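Local coordinates for protein putative C39-like peptidase (Bacillus anthracis, PDB 3ERV) that is of uncharacterised function but is probably a papain-like cysteine peptidase related to the C39 peptidases, at residues A[68-80]-A[91-104]. Numbering follows the deposited sequence.
Sequences KMKLANEIKKVDF and EGFVGNIYTFSESG. With EDO (1,2-ethanediol), chain B.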
loop_
_atom_site.group_PDB
_atom_site.type_symbol
_atom_site.label_atom_id
_atom_site.label_comp_id
_atom_site.label_asym_id
_atom_site.label_seq_id
_atom_site.Cartn_x
_atom_site.Cartn_y
_atom_site.Cartn_z
ATOM N N LYS A 68 6.078 -7.494 -10.122
ATOM C CA LYS A 68 6.136 -6.088 -9.804
ATOM C C LYS A 68 6.481 -5.177 -11.001
ATOM O O LYS A 68 6.063 -4.025 -11.006
ATOM C CB LYS A 68 7.132 -5.853 -8.672
ATOM C CG LYS A 68 8.605 -5.907 -9.115
ATOM C CD LYS A 68 9.542 -6.074 -7.872
ATOM C CE LYS A 68 10.983 -5.836 -8.278
ATOM N NZ LYS A 68 11.964 -6.472 -7.372
ATOM N N MET A 69 7.254 -5.664 -11.980
ATOM C CA MET A 69 7.633 -4.848 -13.135
ATOM C C MET A 69 6.442 -4.592 -14.062
ATOM O O MET A 69 6.282 -3.503 -14.642
ATOM C CB MET A 69 8.797 -5.500 -13.933
ATOM C CG MET A 69 10.102 -5.799 -13.072
ATOM S SD MET A 69 10.720 -4.270 -12.340
ATOM C CE MET A 69 10.830 -3.248 -13.840
ATOM N N LYS A 70 5.598 -5.599 -14.235
ATOM C CA LYS A 70 4.412 -5.395 -15.063
ATOM C C LYS A 70 3.477 -4.399 -14.376
ATOM O O LYS A 70 2.910 -3.515 -14.996
ATOM C CB LYS A 70 3.699 -6.739 -15.332
ATOM C CG LYS A 70 2.463 -6.603 -16.232
ATOM C CD LYS A 70 2.433 -7.775 -17.267
ATOM C CE LYS A 70 1.188 -7.793 -18.173
ATOM N NZ LYS A 70 -0.074 -8.063 -17.413
ATOM N N LEU A 71 3.336 -4.524 -13.065
ATOM C CA LEU A 71 2.449 -3.634 -12.326
ATOM C C LEU A 71 2.997 -2.197 -12.323
ATOM O O LEU A 71 2.216 -1.202 -12.358
ATOM C CB LEU A 71 2.245 -4.129 -10.875
ATOM C CG LEU A 71 1.533 -5.497 -10.798
ATOM C CD1 LEU A 71 1.403 -5.894 -9.338
ATOM C CD2 LEU A 71 0.133 -5.444 -11.449
ATOM N N ALA A 72 4.328 -2.103 -12.253
ATOM C CA ALA A 72 4.981 -0.798 -12.295
ATOM C C ALA A 72 4.748 -0.090 -13.639
ATOM O O ALA A 72 4.653 1.142 -13.690
ATOM C CB ALA A 72 6.443 -0.929 -12.033
ATOM N N ASN A 73 4.671 -0.845 -14.732
ATOM C CA ASN A 73 4.395 -0.210 -15.985
ATOM C C ASN A 73 2.912 0.133 -16.117
ATOM O O ASN A 73 2.555 1.116 -16.756
ATOM C CB ASN A 73 4.850 -1.090 -17.151
ATOM C CG ASN A 73 4.671 -0.398 -18.470
ATOM O OD1 ASN A 73 4.086 -0.936 -19.378
ATOM N ND2 ASN A 73 5.168 0.829 -18.565
ATOM N N GLU A 74 2.051 -0.687 -15.518
ATOM C CA GLU A 74 0.601 -0.556 -15.699
ATOM C C GLU A 74 -0.106 0.450 -14.812
ATOM O O GLU A 74 -1.175 0.918 -15.154
ATOM C CB GLU A 74 -0.076 -1.937 -15.606
ATOM C CG GLU A 74 0.247 -2.806 -16.862
ATOM C CD GLU A 74 -0.234 -4.251 -16.695
ATOM O OE1 GLU A 74 -0.632 -4.630 -15.562
ATOM O OE2 GLU A 74 -0.209 -5.015 -17.703
ATOM N N ILE A 75 0.475 0.752 -13.655
ATOM C CA ILE A 75 -0.110 1.702 -12.756
ATOM C C ILE A 75 -0.277 3.026 -13.479
ATOM O O ILE A 75 0.599 3.450 -14.222
ATOM C CB ILE A 75 0.704 1.883 -11.441
ATOM C CG1 ILE A 75 -0.072 2.779 -10.482
ATOM C CG2 ILE A 75 2.041 2.519 -11.703
ATOM C CD1 ILE A 75 -1.138 2.114 -9.739
ATOM N N LYS A 76 -1.435 3.651 -13.299
ATOM C CA LYS A 76 -1.677 4.960 -13.914
ATOM C C LYS A 76 -0.661 5.960 -13.324
ATOM O O LYS A 76 -0.358 5.935 -12.114
ATOM C CB LYS A 76 -3.115 5.370 -13.643
ATOM C CG LYS A 76 -3.504 6.810 -14.082
ATOM C CD LYS A 76 -5.017 7.027 -13.881
ATOM C CE LYS A 76 -5.536 8.336 -14.523
ATOM N NZ LYS A 76 -7.046 8.316 -14.586
ATOM N N LYS A 77 -0.101 6.800 -14.173
ATOM C CA LYS A 77 0.892 7.766 -13.723
ATOM C C LYS A 77 0.462 9.207 -13.953
ATOM O O LYS A 77 -0.239 9.496 -14.931
ATOM C CB LYS A 77 2.213 7.504 -14.477
ATOM C CG LYS A 77 2.651 6.039 -14.181
ATOM C CD LYS A 77 4.040 5.704 -14.446
ATOM C CE LYS A 77 4.232 4.219 -14.117
ATOM N NZ LYS A 77 3.378 3.373 -15.068
ATOM N N VAL A 78 0.934 10.101 -13.084
ATOM C CA VAL A 78 0.822 11.543 -13.309
ATOM C C VAL A 78 2.173 12.226 -13.177
ATOM O O VAL A 78 3.058 11.763 -12.474
ATOM C CB VAL A 78 -0.220 12.203 -12.372
ATOM C CG1 VAL A 78 -1.602 11.640 -12.621
ATOM C CG2 VAL A 78 0.166 12.033 -10.880
ATOM N N ASP A 79 2.357 13.327 -13.883
ATOM C CA ASP A 79 3.606 14.055 -13.775
ATOM C C ASP A 79 3.822 14.562 -12.351
ATOM O O ASP A 79 2.858 14.932 -11.687
ATOM C CB ASP A 79 3.609 15.231 -14.725
ATOM C CG ASP A 79 3.858 14.817 -16.123
ATOM O OD1 ASP A 79 4.193 13.628 -16.330
ATOM O OD2 ASP A 79 3.721 15.664 -17.020
ATOM N N PHE A 80 5.082 14.564 -11.908
ATOM C CA PHE A 80 5.463 15.143 -10.609
ATOM C C PHE A 80 5.047 16.641 -10.486
ATOM O O PHE A 80 4.467 17.069 -9.485
ATOM C CB PHE A 80 6.970 15.038 -10.390
ATOM C CG PHE A 80 7.381 15.370 -8.982
ATOM C CD1 PHE A 80 7.222 14.440 -7.963
ATOM C CD2 PHE A 80 7.897 16.632 -8.669
ATOM C CE1 PHE A 80 7.594 14.756 -6.657
ATOM C CE2 PHE A 80 8.257 16.960 -7.365
ATOM C CZ PHE A 80 8.122 16.025 -6.358
ATOM N N GLU A 91 -4.754 10.571 -8.196
ATOM C CA GLU A 91 -5.010 10.444 -9.635
ATOM C C GLU A 91 -4.121 9.366 -10.314
ATOM O O GLU A 91 -4.579 8.603 -11.157
ATOM C CB GLU A 91 -4.880 11.773 -10.334
ATOM C CG GLU A 91 -5.652 11.786 -11.640
ATOM C CD GLU A 91 -5.283 12.979 -12.531
ATOM O OE1 GLU A 91 -4.928 14.049 -11.964
ATOM O OE2 GLU A 91 -5.362 12.849 -13.782
ATOM N N GLY A 92 -2.874 9.287 -9.899
ATOM C CA GLY A 92 -1.989 8.252 -10.411
ATOM C C GLY A 92 -0.725 8.214 -9.577
ATOM O O GLY A 92 -0.556 9.034 -8.638
ATOM N N PHE A 93 0.188 7.302 -9.935
ATOM C CA PHE A 93 1.506 7.339 -9.337
ATOM C C PHE A 93 2.190 8.649 -9.702
ATOM O O PHE A 93 2.293 8.999 -10.878
ATOM C CB PHE A 93 2.379 6.124 -9.760
ATOM C CG PHE A 93 3.677 6.069 -9.046
ATOM C CD1 PHE A 93 3.844 5.222 -7.965
ATOM C CD2 PHE A 93 4.734 6.922 -9.421
ATOM C CE1 PHE A 93 5.089 5.190 -7.262
ATOM C CE2 PHE A 93 5.959 6.922 -8.719
ATOM C CZ PHE A 93 6.146 6.055 -7.647
ATOM N N VAL A 94 2.708 9.363 -8.704
ATOM C CA VAL A 94 3.269 10.717 -8.964
ATOM C C VAL A 94 4.776 10.666 -9.245
ATOM O O VAL A 94 5.595 10.374 -8.333
ATOM C CB VAL A 94 3.006 11.742 -7.774
ATOM C CG1 VAL A 94 3.580 13.158 -8.113
ATOM C CG2 VAL A 94 1.539 11.845 -7.441
ATOM N N GLY A 95 5.146 10.951 -10.492
ATOM C CA GLY A 95 6.520 10.978 -10.832
ATOM C C GLY A 95 7.110 9.608 -11.137
ATOM O O GLY A 95 6.427 8.745 -11.735
ATOM N N ASN A 96 8.357 9.413 -10.723
ATOM C CA ASN A 96 9.196 8.326 -11.219
ATOM C C ASN A 96 9.198 7.118 -10.295
ATOM O O ASN A 96 9.674 7.180 -9.163
ATOM C CB ASN A 96 10.613 8.843 -11.473
ATOM C CG ASN A 96 11.378 7.964 -12.438
ATOM O OD1 ASN A 96 11.663 6.788 -12.130
ATOM N ND2 ASN A 96 11.688 8.505 -13.629
ATOM N N ILE A 97 8.557 6.037 -10.747
ATOM C CA ILE A 97 8.500 4.802 -9.983
ATOM C C ILE A 97 9.859 4.035 -9.948
ATOM O O ILE A 97 10.117 3.271 -9.023
ATOM C CB ILE A 97 7.370 3.894 -10.543
ATOM C CG1 ILE A 97 7.007 2.769 -9.543
ATOM C CG2 ILE A 97 7.761 3.383 -11.971
ATOM C CD1 ILE A 97 5.631 2.127 -9.850
ATOM N N TYR A 98 10.723 4.285 -10.929
ATOM C CA TYR A 98 11.908 3.479 -11.172
ATOM C C TYR A 98 13.153 3.980 -10.430
ATOM O O TYR A 98 13.912 3.180 -9.839
ATOM C CB TYR A 98 12.259 3.471 -12.672
ATOM C CG TYR A 98 11.218 2.803 -13.527
ATOM C CD1 TYR A 98 10.966 1.433 -13.406
ATOM C CD2 TYR A 98 10.470 3.538 -14.455
ATOM C CE1 TYR A 98 9.982 0.819 -14.181
ATOM C CE2 TYR A 98 9.499 2.917 -15.238
ATOM C CZ TYR A 98 9.250 1.564 -15.079
ATOM O OH TYR A 98 8.263 0.980 -15.843
ATOM N N THR A 99 13.394 5.287 -10.500
ATOM C CA THR A 99 14.680 5.812 -9.988
ATOM C C THR A 99 14.594 7.048 -9.066
ATOM O O THR A 99 13.961 8.039 -9.414
ATOM C CB THR A 99 15.704 6.071 -11.114
ATOM O OG1 THR A 99 16.932 6.512 -10.525
ATOM C CG2 THR A 99 15.216 7.141 -12.102
ATOM N N PHE A 100 15.293 6.978 -7.923
ATOM C CA PHE A 100 15.448 8.102 -6.979
ATOM C C PHE A 100 16.137 9.271 -7.696
ATOM O O PHE A 100 16.042 10.428 -7.302
ATOM C CB PHE A 100 16.281 7.673 -5.758
ATOM C CG PHE A 100 15.499 6.876 -4.709
ATOM C CD1 PHE A 100 14.295 7.322 -4.240
ATOM C CD2 PHE A 100 16.000 5.698 -4.198
ATOM C CE1 PHE A 100 13.619 6.630 -3.278
ATOM C CE2 PHE A 100 15.300 4.979 -3.266
ATOM C CZ PHE A 100 14.117 5.462 -2.794
ATOM N N SER A 101 16.835 8.999 -8.771
ATOM C CA SER A 101 17.514 10.099 -9.454
ATOM C C SER A 101 16.544 11.053 -10.129
ATOM O O SER A 101 16.969 12.071 -10.654
ATOM C CB SER A 101 18.533 9.574 -10.472
ATOM O OG SER A 101 17.871 9.042 -11.623
ATOM N N GLU A 102 15.244 10.744 -10.139
ATOM C CA GLU A 102 14.236 11.691 -10.647
ATOM C C GLU A 102 13.239 11.873 -9.547
ATOM O O GLU A 102 13.160 11.017 -8.678
ATOM C CB GLU A 102 13.534 11.127 -11.876
ATOM C CG GLU A 102 14.504 10.885 -12.995
ATOM C CD GLU A 102 14.968 12.196 -13.604
ATOM O OE1 GLU A 102 14.184 13.169 -13.543
ATOM O OE2 GLU A 102 16.091 12.254 -14.168
ATOM N N SER A 103 12.504 12.986 -9.564
ATOM C CA SER A 103 11.446 13.225 -8.563
ATOM C C SER A 103 10.323 12.212 -8.636
ATOM O O SER A 103 9.929 11.818 -9.727
ATOM C CB SER A 103 10.811 14.599 -8.784
ATOM O OG SER A 103 11.818 15.576 -8.761
ATOM N N GLY A 104 9.751 11.871 -7.477
ATOM C CA GLY A 104 8.569 11.015 -7.430
ATOM C C GLY A 104 8.058 10.885 -6.023
ATOM O O GLY A 104 8.740 11.258 -5.045
HETATM C C1 EDO B . 7.761 6.047 -14.233
HETATM O O1 EDO B . 6.946 6.478 -13.149
HETATM C C2 EDO B . 7.925 7.084 -15.308
HETATM O O2 EDO B . 8.910 8.051 -14.942
HETATM O O HOH W 1 8.230 -1.817 -15.658
HETATM O O HOH W 2 6.525 2.772 -16.727
HETATM O O HOH W 3 -7.098 8.039 -11.527
#
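K77 and V78 run parallel to F93 and V94 in a short ladder at one edge of a three-stranded mixed sheet, a compact example of backbone bonds setting side-chain register. F93 N donates to K76 O, V78 N to F93 O at 2.8 Å, and G95 N to V78 O in a nearly straight bond. On one face of the ladder V78 CG2 meets V94 CG2 at 3.7 Å, while V78 CG1 lies against the E91 carboxylate. V94 CG1, anti to its own backbone N (chi1 -178°), reaches F80 instead, 3.9 Å from CD1. The F80 ring then receives S103 CB over its centre, a CH-pi contact 3.4 Å from the centroid and 9° off the normal.

K77 folds back toward the end of helix 68-74: a turn at its last torsion (chi4 64°) brings NZ to A72 O and I75 O, each 2.9 Å away, bonding one carbonyl in the helix's last turn and one just beyond it. I97 CD1 packs against both A72 CB (3.8 Å) and I75 CG2, and M69 CE touches the edge of the Y98 ring at CE1. Two waters carry Y98 OH on to M69 O and N73 ND2. A 1,2-ethanediol, probably from the crystallisation liquor, lies against K77; its O1 donates to G95 O and accepts from I97 N. F93 touches E51 of helix 50-61 and lies near a possible Cys-His-Asp triad.

Helix and ladder are thus joined by a division of labour: backbone bonds fix the strands, apolar groups pack much of the interface, and one lysine, probably charged, ties ladder to helix end.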